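Local coordinates for ebony (Drosophila melanogaster, PDB 6DYM), which serves as the C-terminal condensation domain of a nonribosomal peptide synthetase, probably joining carrier-bound beta-alanine to biogenic amines such as dopamine through an amide bond, at residues Val7-Glu12 and Asp50-Leu55; Val56-Ser61 and Leu77-Arg82; Leu60-Tyr65 and His145-Val150; Gln118-Phe123 and Lys154-Ile159. All coordinates share one frame; numbering follows the deposited sequence.

Contact 1: Val7-Glu12 and Asp50-Leu55; sequences VPLRLE and DIWNVL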
loop_
_atom_site.group_PDB
_atom_site.type_symbol
_atom_site.label_atom_id
_atom_site.label_comp_id
_atom_site.label_asym_id
_atom_site.label_seq_id
_atom_site.Cartn_x
_atom_site.Cartn_y
_atom_site.Cartn_z
ATOM N N VAL A 7 -16.053 2.339 -5.307
ATOM C CA VAL A 7 -16.928 3.172 -4.486
ATOM C C VAL A 7 -16.076 3.929 -3.472
ATOM O O VAL A 7 -15.240 3.312 -2.797
ATOM C CB VAL A 7 -17.999 2.315 -3.792
ATOM C CG1 VAL A 7 -18.697 3.103 -2.699
ATOM C CG2 VAL A 7 -19.002 1.794 -4.815
ATOM N N PRO A 8 -16.241 5.248 -3.332
ATOM C CA PRO A 8 -15.458 5.980 -2.327
ATOM C C PRO A 8 -15.643 5.388 -0.938
ATOM O O PRO A 8 -16.708 4.878 -0.586
ATOM C CB PRO A 8 -16.015 7.407 -2.407
ATOM C CG PRO A 8 -16.567 7.519 -3.781
ATOM C CD PRO A 8 -17.088 6.148 -4.135
ATOM N N LEU A 9 -14.569 5.456 -0.157
ATOM C CA LEU A 9 -14.561 4.913 1.192
ATOM C C LEU A 9 -15.594 5.618 2.064
ATOM O O LEU A 9 -15.684 6.850 2.070
ATOM C CB LEU A 9 -13.164 5.072 1.791
ATOM C CG LEU A 9 -12.696 4.053 2.822
ATOM C CD1 LEU A 9 -12.620 2.667 2.213
ATOM C CD2 LEU A 9 -11.349 4.473 3.377
ATOM N N ARG A 10 -16.375 4.829 2.802
ATOM C CA ARG A 10 -17.351 5.336 3.755
ATOM C C ARG A 10 -16.972 4.899 5.163
ATOM O O ARG A 10 -16.203 3.953 5.356
ATOM C CB ARG A 10 -18.765 4.836 3.439
ATOM C CG ARG A 10 -19.360 5.371 2.158
ATOM C CD ARG A 10 -20.778 4.855 1.974
ATOM N NE ARG A 10 -21.022 4.402 0.607
ATOM C CZ ARG A 10 -21.346 3.155 0.273
ATOM N NH1 ARG A 10 -21.470 2.223 1.211
ATOM N NH2 ARG A 10 -21.551 2.839 -0.998
ATOM N N LEU A 11 -17.542 5.589 6.156
ATOM C CA LEU A 11 -17.213 5.288 7.547
ATOM C C LEU A 11 -17.580 3.853 7.910
ATOM O O LEU A 11 -16.851 3.186 8.654
ATOM C CB LEU A 11 -17.924 6.274 8.475
ATOM C CG LEU A 11 -17.262 7.640 8.673
ATOM C CD1 LEU A 11 -17.962 8.416 9.781
ATOM C CD2 LEU A 11 -15.778 7.505 8.976
ATOM N N GLU A 12 -18.694 3.352 7.381
ATOM C CA GLU A 12 -19.183 2.023 7.732
ATOM C C GLU A 12 -18.425 0.893 7.047
ATOM O O GLU A 12 -18.750 -0.277 7.285
ATOM C CB GLU A 12 -20.676 1.925 7.408
ATOM C CG GLU A 12 -20.989 1.719 5.935
ATOM C CD GLU A 12 -21.499 2.989 5.277
ATOM O OE1 GLU A 12 -21.220 4.088 5.812
ATOM O OE2 GLU A 12 -22.178 2.889 4.232
ATOM N N ASP A 50 -6.752 3.700 13.994
ATOM C CA ASP A 50 -6.228 4.998 14.404
ATOM C C ASP A 50 -6.377 6.052 13.312
ATOM O O ASP A 50 -6.521 7.240 13.619
ATOM C CB ASP A 50 -4.760 4.867 14.807
ATOM C CG ASP A 50 -4.590 4.437 16.249
ATOM O OD1 ASP A 50 -5.617 4.266 16.941
ATOM O OD2 ASP A 50 -3.431 4.272 16.689
ATOM N N ILE A 51 -6.335 5.648 12.042
ATOM C CA ILE A 51 -6.386 6.590 10.928
ATOM C C ILE A 51 -7.727 6.589 10.219
ATOM O O ILE A 51 -7.902 7.350 9.256
ATOM C CB ILE A 51 -5.254 6.318 9.915
ATOM C CG1 ILE A 51 -5.471 4.972 9.218
ATOM C CG2 ILE A 51 -3.908 6.345 10.602
ATOM C CD1 ILE A 51 -4.544 4.729 8.034
ATOM N N TRP A 52 -8.692 5.784 10.673
ATOM C CA TRP A 52 -9.859 5.491 9.844
ATOM C C TRP A 52 -10.636 6.754 9.481
ATOM O O TRP A 52 -11.012 6.949 8.319
ATOM C CB TRP A 52 -10.781 4.492 10.539
ATOM C CG TRP A 52 -11.966 4.212 9.686
ATOM C CD1 TRP A 52 -13.248 4.625 9.896
ATOM C CD2 TRP A 52 -11.971 3.500 8.445
ATOM N NE1 TRP A 52 -14.057 4.197 8.869
ATOM C CE2 TRP A 52 -13.293 3.504 7.965
ATOM C CE3 TRP A 52 -10.983 2.850 7.699
ATOM C CZ2 TRP A 52 -13.656 2.883 6.774
ATOM C CZ3 TRP A 52 -11.343 2.235 6.513
ATOM C CH2 TRP A 52 -12.667 2.251 6.065
ATOM N N ASN A 53 -10.902 7.620 10.462
ATOM C CA ASN A 53 -11.728 8.793 10.189
ATOM C C ASN A 53 -11.043 9.728 9.199
ATOM O O ASN A 53 -11.658 10.177 8.226
ATOM C CB ASN A 53 -12.061 9.520 11.495
ATOM C CG ASN A 53 -13.011 8.725 12.379
ATOM O OD1 ASN A 53 -12.639 8.275 13.461
ATOM N ND2 ASN A 53 -14.245 8.554 11.921
ATOM N N VAL A 54 -9.759 10.016 9.422
ATOM C CA VAL A 54 -9.000 10.848 8.489
ATOM C C VAL A 54 -8.944 10.201 7.110
ATOM O O VAL A 54 -9.054 10.881 6.082
ATOM C CB VAL A 54 -7.588 11.109 9.046
ATOM C CG1 VAL A 54 -6.775 11.950 8.069
ATOM C CG2 VAL A 54 -7.679 11.772 10.405
ATOM N N LEU A 55 -8.777 8.875 7.067
ATOM C CA LEU A 55 -8.722 8.167 5.793
ATOM C C LEU A 55 -9.993 8.387 4.983
ATOM O O LEU A 55 -9.933 8.674 3.781
ATOM C CB LEU A 55 -8.491 6.679 6.050
ATOM C CG LEU A 55 -8.079 5.766 4.894
ATOM C CD1 LEU A 55 -6.768 6.220 4.274
ATOM C CD2 LEU A 55 -7.963 4.341 5.397
#
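L9 and W52 meet tip to tip where the chain leaves strand 4-8 against helix 41-58. CG and CD2 of L9 both lie 3.7 Å from CH2 of W52, and CD2 of L9 also reaches CG of L55 at 3.8 Å. This is the tight, buried part, and V17 of helix 14-25 touches both L9 and W52. Along the edge of the indole, CZ2 of W52 is 3.1 Å from O of R10, and NE1 of W52 donates to O of L11 at 3.0 Å. That bond is bent, with 137° at the hydrogen. The outer side is looser: CD2 of L11 passes at about a right angle to N53, 3.5 Å from its ND2, while R10 and E12 form a salt bridge of their own. Tryptophan suits this border because its hydrocarbon rim joins the leucine core while its single N-H pairs with a carbonyl, so a large ring is buried without losing its polar bond.

Contact 2: Val56-Ser61 and Leu77-Arg82; sequences VERDLS and LNFDAR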
loop_
_atom_site.group_PDB
_atom_site.type_symbol
_atom_site.label_atom_id
_atom_site.label_comp_id
_atom_site.label_asym_id
_atom_site.label_seq_id
_atom_site.Cartn_x
_atom_site.Cartn_y
_atom_site.Cartn_z
ATOM N N VAL A 56 -11.156 8.282 5.629
ATOM C CA VAL A 56 -12.418 8.480 4.921
ATOM C C VAL A 56 -12.594 9.944 4.528
ATOM O O VAL A 56 -13.077 10.252 3.431
ATOM C CB VAL A 56 -13.594 7.975 5.779
ATOM C CG1 VAL A 56 -14.927 8.356 5.151
ATOM C CG2 VAL A 56 -13.507 6.470 5.964
ATOM N N GLU A 57 -12.191 10.872 5.401
ATOM C CA GLU A 57 -12.482 12.283 5.152
ATOM C C GLU A 57 -11.615 12.868 4.037
ATOM O O GLU A 57 -12.073 13.754 3.304
ATOM C CB GLU A 57 -12.322 13.083 6.446
ATOM C CG GLU A 57 -13.329 12.676 7.526
ATOM C CD GLU A 57 -13.842 13.845 8.349
ATOM O OE1 GLU A 57 -13.014 14.629 8.858
ATOM O OE2 GLU A 57 -15.078 13.974 8.490
ATOM N N ARG A 58 -10.376 12.393 3.879
ATOM C CA ARG A 58 -9.542 12.884 2.784
ATOM C C ARG A 58 -10.109 12.536 1.411
ATOM O O ARG A 58 -9.766 13.204 0.430
ATOM C CB ARG A 58 -8.123 12.335 2.915
ATOM C CG ARG A 58 -7.412 12.793 4.171
ATOM C CD ARG A 58 -7.199 14.295 4.165
ATOM N NE ARG A 58 -6.402 14.710 5.313
ATOM C CZ ARG A 58 -6.438 15.923 5.854
ATOM N NH1 ARG A 58 -7.235 16.855 5.349
ATOM N NH2 ARG A 58 -5.673 16.201 6.902
ATOM N N ASP A 59 -10.956 11.507 1.322
ATOM C CA ASP A 59 -11.691 11.170 0.096
ATOM C C ASP A 59 -10.756 10.828 -1.067
ATOM O O ASP A 59 -10.984 11.229 -2.209
ATOM C CB ASP A 59 -12.655 12.297 -0.294
ATOM C CG ASP A 59 -13.734 11.837 -1.264
ATOM O OD1 ASP A 59 -14.256 10.713 -1.097
ATOM O OD2 ASP A 59 -14.061 12.598 -2.197
ATOM N N LEU A 60 -9.699 10.069 -0.782
ATOM C CA LEU A 60 -8.784 9.606 -1.818
ATOM C C LEU A 60 -8.750 8.090 -1.936
ATOM O O LEU A 60 -8.097 7.569 -2.851
ATOM C CB LEU A 60 -7.364 10.126 -1.558
ATOM C CG LEU A 60 -7.175 11.643 -1.492
ATOM C CD1 LEU A 60 -5.760 11.975 -1.043
ATOM C CD2 LEU A 60 -7.479 12.289 -2.837
ATOM N N SER A 61 -9.432 7.371 -1.050
ATOM C CA SER A 61 -9.421 5.920 -1.017
ATOM C C SER A 61 -10.763 5.382 -1.493
ATOM O O SER A 61 -11.754 6.112 -1.575
ATOM C CB SER A 61 -9.110 5.415 0.395
ATOM O OG SER A 61 -7.958 6.059 0.916
ATOM N N LEU A 77 -6.127 2.194 -0.382
ATOM C CA LEU A 77 -6.033 3.275 0.594
ATOM C C LEU A 77 -4.932 4.237 0.162
ATOM O O LEU A 77 -3.786 3.821 -0.038
ATOM C CB LEU A 77 -5.754 2.718 1.991
ATOM C CG LEU A 77 -6.665 1.564 2.420
ATOM C CD1 LEU A 77 -6.408 1.181 3.869
ATOM C CD2 LEU A 77 -8.130 1.932 2.210
ATOM N N ASN A 78 -5.283 5.513 0.011
ATOM C CA ASN A 78 -4.382 6.520 -0.523
ATOM C C ASN A 78 -4.401 7.758 0.354
ATOM O O ASN A 78 -5.422 8.096 0.959
ATOM C CB ASN A 78 -4.769 6.912 -1.946
ATOM C CG ASN A 78 -4.907 5.718 -2.846
ATOM O OD1 ASN A 78 -3.969 4.943 -2.991
ATOM N ND2 ASN A 78 -6.084 5.546 -3.446
ATOM N N PHE A 79 -3.255 8.439 0.392
ATOM C CA PHE A 79 -3.102 9.734 1.036
ATOM C C PHE A 79 -2.303 10.651 0.122
ATOM O O PHE A 79 -1.531 10.200 -0.728
ATOM C CB PHE A 79 -2.362 9.639 2.374
ATOM C CG PHE A 79 -3.225 9.257 3.536
ATOM C CD1 PHE A 79 -4.265 10.074 3.943
ATOM C CD2 PHE A 79 -2.964 8.102 4.252
ATOM C CE1 PHE A 79 -5.044 9.731 5.023
ATOM C CE2 PHE A 79 -3.741 7.752 5.334
ATOM C CZ PHE A 79 -4.779 8.569 5.721
ATOM N N ASP A 80 -2.501 11.949 0.304
ATOM C CA ASP A 80 -1.517 12.916 -0.155
ATOM C C ASP A 80 -0.211 12.654 0.583
ATOM O O ASP A 80 -0.169 12.708 1.816
ATOM C CB ASP A 80 -2.025 14.335 0.106
ATOM C CG ASP A 80 -1.111 15.414 -0.467
ATOM O OD1 ASP A 80 0.109 15.184 -0.608
ATOM O OD2 ASP A 80 -1.620 16.510 -0.772
ATOM N N ALA A 81 0.850 12.350 -0.169
ATOM C CA ALA A 81 2.117 11.988 0.462
ATOM C C ALA A 81 2.617 13.076 1.407
ATOM O O ALA A 81 3.330 12.778 2.370
ATOM C CB ALA A 81 3.169 11.692 -0.604
ATOM N N ARG A 82 2.253 14.332 1.156
ATOM C CA ARG A 82 2.682 15.453 1.982
ATOM C C ARG A 82 1.607 15.897 2.977
ATOM O O ARG A 82 1.673 17.019 3.492
ATOM C CB ARG A 82 3.104 16.619 1.088
ATOM C CG ARG A 82 4.174 16.248 0.059
ATOM C CD ARG A 82 4.860 17.487 -0.492
ATOM N NE ARG A 82 5.815 17.191 -1.562
ATOM C CZ ARG A 82 7.018 16.659 -1.364
ATOM N NH1 ARG A 82 7.831 16.440 -2.391
ATOM N NH2 ARG A 82 7.410 16.345 -0.138
HETATM O O HOH W 1 -8.188 8.637 1.701
#
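The turn from helix 41-58 into strand 62-66 is pinned to strand 71-80 by L60 and S61, both of which bond to N78. The helix gives way at D59, whose positive phi (61°) redirects the chain. ND2 of N78 donates to O of L60 at 2.9 Å in an almost straight bond, and the acceptor lies in the plane of the amide. Serine serves as a stand-in backbone acceptor: OG of S61 takes the N-H of N78, also at 2.9 Å. Water 1 sits beside them, 2.7 Å from OG of S61, donating a hydrogen bond to O of N78 and accepting one from N of L60. CD1 of L60 packs on the strand backbone, 3.5 Å from N of D80, and CG of R58 rests at the edge of the F79 ring, 4.0 Å from CE1. An Asx turn ends the strand, D80 OD1 accepting from N of R82, while D80 OD2 takes N of N117. This is a helix-to-strand connection of an alpha/beta fold, consistent with a GNAT-like sheet order.

Contact 3: Leu60-Tyr65 and His145-Val150; sequences LSFVVY and HEVLRV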
loop_
_atom_site.group_PDB
_atom_site.type_symbol
_atom_site.label_atom_id
_atom_site.label_comp_id
_atom_site.label_asym_id
_atom_site.label_seq_id
_atom_site.Cartn_x
_atom_site.Cartn_y
_atom_site.Cartn_z
ATOM N N LEU A 60 -9.699 10.069 -0.782
ATOM C CA LEU A 60 -8.784 9.606 -1.818
ATOM C C LEU A 60 -8.750 8.090 -1.936
ATOM O O LEU A 60 -8.097 7.569 -2.851
ATOM C CB LEU A 60 -7.364 10.126 -1.558
ATOM C CG LEU A 60 -7.175 11.643 -1.492
ATOM C CD1 LEU A 60 -5.760 11.975 -1.043
ATOM C CD2 LEU A 60 -7.479 12.289 -2.837
ATOM N N SER A 61 -9.432 7.371 -1.050
ATOM C CA SER A 61 -9.421 5.920 -1.017
ATOM C C SER A 61 -10.763 5.382 -1.493
ATOM O O SER A 61 -11.754 6.112 -1.575
ATOM C CB SER A 61 -9.110 5.415 0.395
ATOM O OG SER A 61 -7.958 6.059 0.916
ATOM N N PHE A 62 -10.789 4.089 -1.815
ATOM C CA PHE A 62 -12.014 3.480 -2.316
ATOM C C PHE A 62 -12.015 1.990 -2.015
ATOM O O PHE A 62 -10.987 1.400 -1.674
ATOM C CB PHE A 62 -12.203 3.733 -3.823
ATOM C CG PHE A 62 -11.086 3.201 -4.695
ATOM C CD1 PHE A 62 -11.075 1.876 -5.109
ATOM C CD2 PHE A 62 -10.071 4.039 -5.132
ATOM C CE1 PHE A 62 -10.061 1.393 -5.916
ATOM C CE2 PHE A 62 -9.057 3.565 -5.942
ATOM C CZ PHE A 62 -9.054 2.237 -6.338
ATOM N N VAL A 63 -13.199 1.394 -2.128
ATOM C CA VAL A 63 -13.373 -0.049 -2.074
ATOM C C VAL A 63 -13.861 -0.520 -3.440
ATOM O O VAL A 63 -14.415 0.246 -4.234
ATOM C CB VAL A 63 -14.355 -0.482 -0.961
ATOM C CG1 VAL A 63 -13.767 -0.217 0.414
ATOM C CG2 VAL A 63 -15.690 0.244 -1.116
ATOM N N VAL A 64 -13.650 -1.803 -3.717
ATOM C CA VAL A 64 -14.092 -2.411 -4.966
ATOM C C VAL A 64 -15.179 -3.421 -4.638
ATOM O O VAL A 64 -14.958 -4.349 -3.850
ATOM C CB VAL A 64 -12.936 -3.077 -5.726
ATOM C CG1 VAL A 64 -13.465 -3.791 -6.968
ATOM C CG2 VAL A 64 -11.901 -2.041 -6.109
ATOM N N TYR A 65 -16.347 -3.242 -5.247
ATOM C CA TYR A 65 -17.467 -4.156 -5.099
ATOM C C TYR A 65 -17.486 -5.152 -6.251
ATOM O O TYR A 65 -17.247 -4.785 -7.405
ATOM C CB TYR A 65 -18.793 -3.387 -5.065
ATOM C CG TYR A 65 -19.149 -2.803 -3.710
ATOM C CD1 TYR A 65 -19.868 -3.544 -2.777
ATOM C CD2 TYR A 65 -18.776 -1.507 -3.370
ATOM C CE1 TYR A 65 -20.196 -3.013 -1.539
ATOM C CE2 TYR A 65 -19.099 -0.967 -2.134
ATOM C CZ TYR A 65 -19.809 -1.725 -1.223
ATOM O OH TYR A 65 -20.136 -1.196 0.006
ATOM N N HIS A 145 -6.090 0.659 -12.312
ATOM C CA HIS A 145 -6.724 1.568 -13.258
ATOM C C HIS A 145 -7.479 2.678 -12.539
ATOM O O HIS A 145 -7.472 3.826 -12.989
ATOM C CB HIS A 145 -7.662 0.771 -14.179
ATOM C CG HIS A 145 -8.454 1.601 -15.147
ATOM N ND1 HIS A 145 -9.660 2.185 -14.817
ATOM C CD2 HIS A 145 -8.237 1.897 -16.451
ATOM C CE1 HIS A 145 -10.137 2.828 -15.868
ATOM N NE2 HIS A 145 -9.294 2.669 -16.872
ATOM N N GLU A 146 -8.137 2.361 -11.421
ATOM C CA GLU A 146 -8.929 3.373 -10.730
ATOM C C GLU A 146 -8.072 4.330 -9.908
ATOM O O GLU A 146 -8.447 5.496 -9.745
ATOM C CB GLU A 146 -9.974 2.708 -9.835
ATOM C CG GLU A 146 -11.141 2.113 -10.614
ATOM C CD GLU A 146 -11.817 3.138 -11.508
ATOM O OE1 GLU A 146 -12.331 4.147 -10.972
ATOM O OE2 GLU A 146 -11.828 2.940 -12.745
ATOM N N VAL A 147 -6.940 3.872 -9.373
ATOM C CA VAL A 147 -6.046 4.797 -8.681
ATOM C C VAL A 147 -5.559 5.872 -9.648
ATOM O O VAL A 147 -5.519 7.063 -9.310
ATOM C CB VAL A 147 -4.878 4.034 -8.029
ATOM C CG1 VAL A 147 -3.823 5.009 -7.525
ATOM C CG2 VAL A 147 -5.387 3.180 -6.879
ATOM N N LEU A 148 -5.213 5.472 -10.874
ATOM C CA LEU A 148 -4.843 6.442 -11.902
ATOM C C LEU A 148 -5.963 7.452 -12.129
ATOM O O LEU A 148 -5.710 8.658 -12.217
ATOM C CB LEU A 148 -4.495 5.713 -13.205
ATOM C CG LEU A 148 -3.195 4.895 -13.206
ATOM C CD1 LEU A 148 -3.127 3.882 -14.352
ATOM C CD2 LEU A 148 -1.971 5.805 -13.217
ATOM N N ARG A 149 -7.209 6.976 -12.203
ATOM C CA ARG A 149 -8.342 7.866 -12.443
ATOM C C ARG A 149 -8.520 8.864 -11.307
ATOM O O ARG A 149 -8.801 10.046 -11.546
ATOM C CB ARG A 149 -9.619 7.045 -12.628
ATOM C CG ARG A 149 -10.717 7.758 -13.392
ATOM C CD ARG A 149 -12.072 7.109 -13.147
ATOM N NE ARG A 149 -12.441 7.151 -11.735
ATOM C CZ ARG A 149 -12.970 8.212 -11.136
ATOM N NH1 ARG A 149 -13.195 9.319 -11.831
ATOM N NH2 ARG A 149 -13.274 8.166 -9.845
ATOM N N VAL A 150 -8.388 8.404 -10.062
ATOM C CA VAL A 150 -8.510 9.309 -8.923
ATOM C C VAL A 150 -7.423 10.374 -8.983
ATOM O O VAL A 150 -7.682 11.562 -8.753
ATOM C CB VAL A 150 -8.469 8.511 -7.607
ATOM C CG1 VAL A 150 -8.343 9.446 -6.397
ATOM C CG2 VAL A 150 -9.705 7.624 -7.491
#
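E146, whose CB packs against F62, has its carboxylate gripped at both oxygens from its own helix. OE1 of E146 receives NE of R149 at 3.1 Å on the syn side, as part of a salt bridge, and OE2 of E146 receives ND1 of H145 at 3.1 Å on the anti side, within the plane of the imidazole. Glutamate suits this place because it is divided: CB faces the sheet, and the charged end bends away to partners along the helix. F62 carries most of the apolar contact. Its CG occupies the crowded position between backbone N and carbonyl carbon (chi1 59°), and the ring makes its closest touch with CZ, 3.6 Å from CB of E146. V147 meets the ring edge-on, its CG2 lying near the ring plane 3.8 Å from CE2 of F62. V150 adds a looser touch, CG2 to CD2 of F62 at 4.3 Å, and its CG1 approaches O of L60. Beta-branched valines offer the helix a compact apolar surface, against which the ring of F62 rests. The axes of strand 62-65 and helix 145-150 come within 10.8 Å, their directions 141° apart, obliquely antiparallel. A6 of strand 4-8 touches both F62 and E146, A76 of strand 71-80 lies against F62, and V147 continues onto I159, placing helix 133-153 across several strands of the sheet.

Contact 4: Gln118-Phe123 and Lys154-Ile159; sequences QILHSF and KQFAGI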
loop_
_atom_site.group_PDB
_atom_site.type_symbol
_atom_site.label_atom_id
_atom_site.label_comp_id
_atom_site.label_asym_id
_atom_site.label_seq_id
_atom_site.Cartn_x
_atom_site.Cartn_y
_atom_site.Cartn_z
ATOM N N GLN A 118 0.065 17.172 -4.855
ATOM C CA GLN A 118 1.009 16.821 -5.906
ATOM C C GLN A 118 1.276 15.326 -5.972
ATOM O O GLN A 118 1.222 14.729 -7.049
ATOM C CB GLN A 118 2.337 17.567 -5.696
ATOM C CG GLN A 118 2.231 19.084 -5.783
ATOM C CD GLN A 118 2.191 19.588 -7.211
ATOM O OE1 GLN A 118 2.135 18.803 -8.159
ATOM N NE2 GLN A 118 2.220 20.906 -7.373
ATOM N N ILE A 119 1.564 14.703 -4.838
ATOM C CA ILE A 119 1.982 13.310 -4.785
ATOM C C ILE A 119 0.855 12.503 -4.155
ATOM O O ILE A 119 0.570 12.646 -2.959
ATOM C CB ILE A 119 3.286 13.148 -3.997
ATOM C CG1 ILE A 119 4.340 14.141 -4.496
ATOM C CG2 ILE A 119 3.792 11.737 -4.110
ATOM C CD1 ILE A 119 5.622 14.096 -3.697
ATOM N N LEU A 120 0.219 11.647 -4.953
ATOM C CA LEU A 120 -0.755 10.694 -4.440
ATOM C C LEU A 120 -0.020 9.435 -3.994
ATOM O O LEU A 120 0.561 8.721 -4.820
ATOM C CB LEU A 120 -1.809 10.359 -5.495
ATOM C CG LEU A 120 -2.911 9.452 -4.952
ATOM C CD1 LEU A 120 -3.711 10.178 -3.869
ATOM C CD2 LEU A 120 -3.822 8.957 -6.069
ATOM N N HIS A 121 -0.052 9.162 -2.695
ATOM C CA HIS A 121 0.663 8.034 -2.109
ATOM C C HIS A 121 -0.288 6.847 -2.033
ATOM O O HIS A 121 -1.243 6.859 -1.252
ATOM C CB HIS A 121 1.207 8.385 -0.726
ATOM C CG HIS A 121 2.038 7.299 -0.114
ATOM N ND1 HIS A 121 2.232 7.185 1.247
ATOM C CD2 HIS A 121 2.721 6.274 -0.678
ATOM C CE1 HIS A 121 3.003 6.140 1.494
ATOM N NE2 HIS A 121 3.315 5.570 0.344
ATOM N N SER A 122 -0.035 5.835 -2.859
ATOM C CA SER A 122 -0.752 4.564 -2.768
ATOM C C SER A 122 -0.086 3.760 -1.665
ATOM O O SER A 122 0.974 3.164 -1.869
ATOM C CB SER A 122 -0.718 3.820 -4.098
ATOM O OG SER A 122 -1.386 2.572 -3.992
ATOM N N PHE A 123 -0.681 3.753 -0.476
ATOM C CA PHE A 123 0.038 3.195 0.656
ATOM C C PHE A 123 -0.460 1.822 1.087
ATOM O O PHE A 123 0.321 1.069 1.674
ATOM C CB PHE A 123 0.037 4.189 1.830
ATOM C CG PHE A 123 -1.190 4.150 2.694
ATOM C CD1 PHE A 123 -1.207 3.407 3.863
ATOM C CD2 PHE A 123 -2.297 4.909 2.376
ATOM C CE1 PHE A 123 -2.325 3.380 4.676
ATOM C CE2 PHE A 123 -3.422 4.893 3.190
ATOM C CZ PHE A 123 -3.433 4.123 4.339
ATOM N N LYS A 154 -8.552 14.213 -9.239
ATOM C CA LYS A 154 -8.215 15.039 -8.090
ATOM C C LYS A 154 -7.033 15.966 -8.355
ATOM O O LYS A 154 -6.593 16.663 -7.436
ATOM C CB LYS A 154 -7.924 14.157 -6.871
ATOM C CG LYS A 154 -9.102 13.291 -6.441
ATOM C CD LYS A 154 -10.002 14.040 -5.478
ATOM C CE LYS A 154 -11.176 13.180 -5.027
ATOM N NZ LYS A 154 -12.009 13.896 -4.022
ATOM N N GLN A 155 -6.502 15.973 -9.583
ATOM C CA GLN A 155 -5.489 16.941 -10.019
ATOM C C GLN A 155 -4.142 16.727 -9.327
ATOM O O GLN A 155 -3.423 17.684 -9.043
ATOM C CB GLN A 155 -5.964 18.386 -9.821
ATOM C CG GLN A 155 -7.276 18.724 -10.517
ATOM C CD GLN A 155 -7.592 20.211 -10.467
ATOM O OE1 GLN A 155 -6.710 21.037 -10.230
ATOM N NE2 GLN A 155 -8.855 20.558 -10.697
ATOM N N PHE A 156 -3.788 15.472 -9.064
ATOM C CA PHE A 156 -2.449 15.188 -8.575
ATOM C C PHE A 156 -1.471 15.126 -9.744
ATOM O O PHE A 156 -1.855 14.940 -10.900
ATOM C CB PHE A 156 -2.422 13.880 -7.785
ATOM C CG PHE A 156 -2.939 14.013 -6.378
ATOM C CD1 PHE A 156 -4.302 14.043 -6.126
ATOM C CD2 PHE A 156 -2.060 14.116 -5.311
ATOM C CE1 PHE A 156 -4.783 14.168 -4.831
ATOM C CE2 PHE A 156 -2.536 14.242 -4.012
ATOM C CZ PHE A 156 -3.900 14.268 -3.773
ATOM N N ALA A 157 -0.185 15.305 -9.430
ATOM C CA ALA A 157 0.839 15.242 -10.466
ATOM C C ALA A 157 1.266 13.811 -10.764
ATOM O O ALA A 157 1.617 13.498 -11.909
ATOM C CB ALA A 157 2.056 16.077 -10.061
ATOM N N GLY A 158 1.249 12.937 -9.765
ATOM C CA GLY A 158 1.609 11.555 -10.023
ATOM C C GLY A 158 1.281 10.668 -8.844
ATOM O O GLY A 158 0.815 11.128 -7.797
ATOM N N ILE A 159 1.545 9.377 -9.036
ATOM C CA ILE A 159 1.283 8.342 -8.044
ATOM C C ILE A 159 2.611 7.766 -7.567
ATOM O O ILE A 159 3.490 7.447 -8.377
ATOM C CB ILE A 159 0.377 7.235 -8.620
ATOM C CG1 ILE A 159 -0.971 7.825 -9.040
ATOM C CG2 ILE A 159 0.188 6.120 -7.606
ATOM C CD1 ILE A 159 -1.814 6.890 -9.847
HETATM O O HOH W 2 -0.701 18.743 -9.622
#
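I119 pairs with G158 and L120 with I159 in parallel register, G158 bonding to the residues before and after I119. N of L120 donates to O of G158 at 3.0 Å, while O of Q118 accepts twice: from N of A157 at 2.8 Å and from N of G158 at 3.3 Å. A further CA-H...O contact joins CA of I159 to O of L120. Among the side chains F156 carries the packing. CB of L120 lies over a face of its ring, 4.1 Å from the centroid, in a CH-pi contact; leucine suits this role because CD1 also rests above the ring centre. The backbone of strand 119-127 is close too, with N of L120 3.4 Å from CD2 of F156. Towards the strand starts, OE1 of Q118 meets CB of A157 at 3.3 Å, and water 2 bridges that oxygen to O of Q155. Q155, with positive phi, closes helix 133-153 in a Schellman motif. Helix 133-153 returns the chain to a parallel neighbour, which is a beta-alpha-beta crossover. In GNAT folds the equivalent strands later part around the pantetheine arm, and the sheet order here is consistent with that family.

Overall arrangement
All four contacts reach one mixed seven-stranded sheet. Contacts 1 and 2 both use helix 41-58, and their centres are 9 Å apart. Contacts 2 and 3 start from the same turn, sharing L60 and S61, with their centres 11 Å apart, so that turn is held to strand 71-80 and approached by helix 133-153. Contact 4, its centre 9 Å from that of contact 2 and 18 Å from that of contact 1, lies within the crossover that contains this helix. Along the chain contact 1 closes first and contact 2 precedes contact 4, whereas contacts 3 and 4 interleave. The strand order and the helices between the strands resemble a GNAT acyltransferase, consistent with an atypical condensation domain that forms amide bonds.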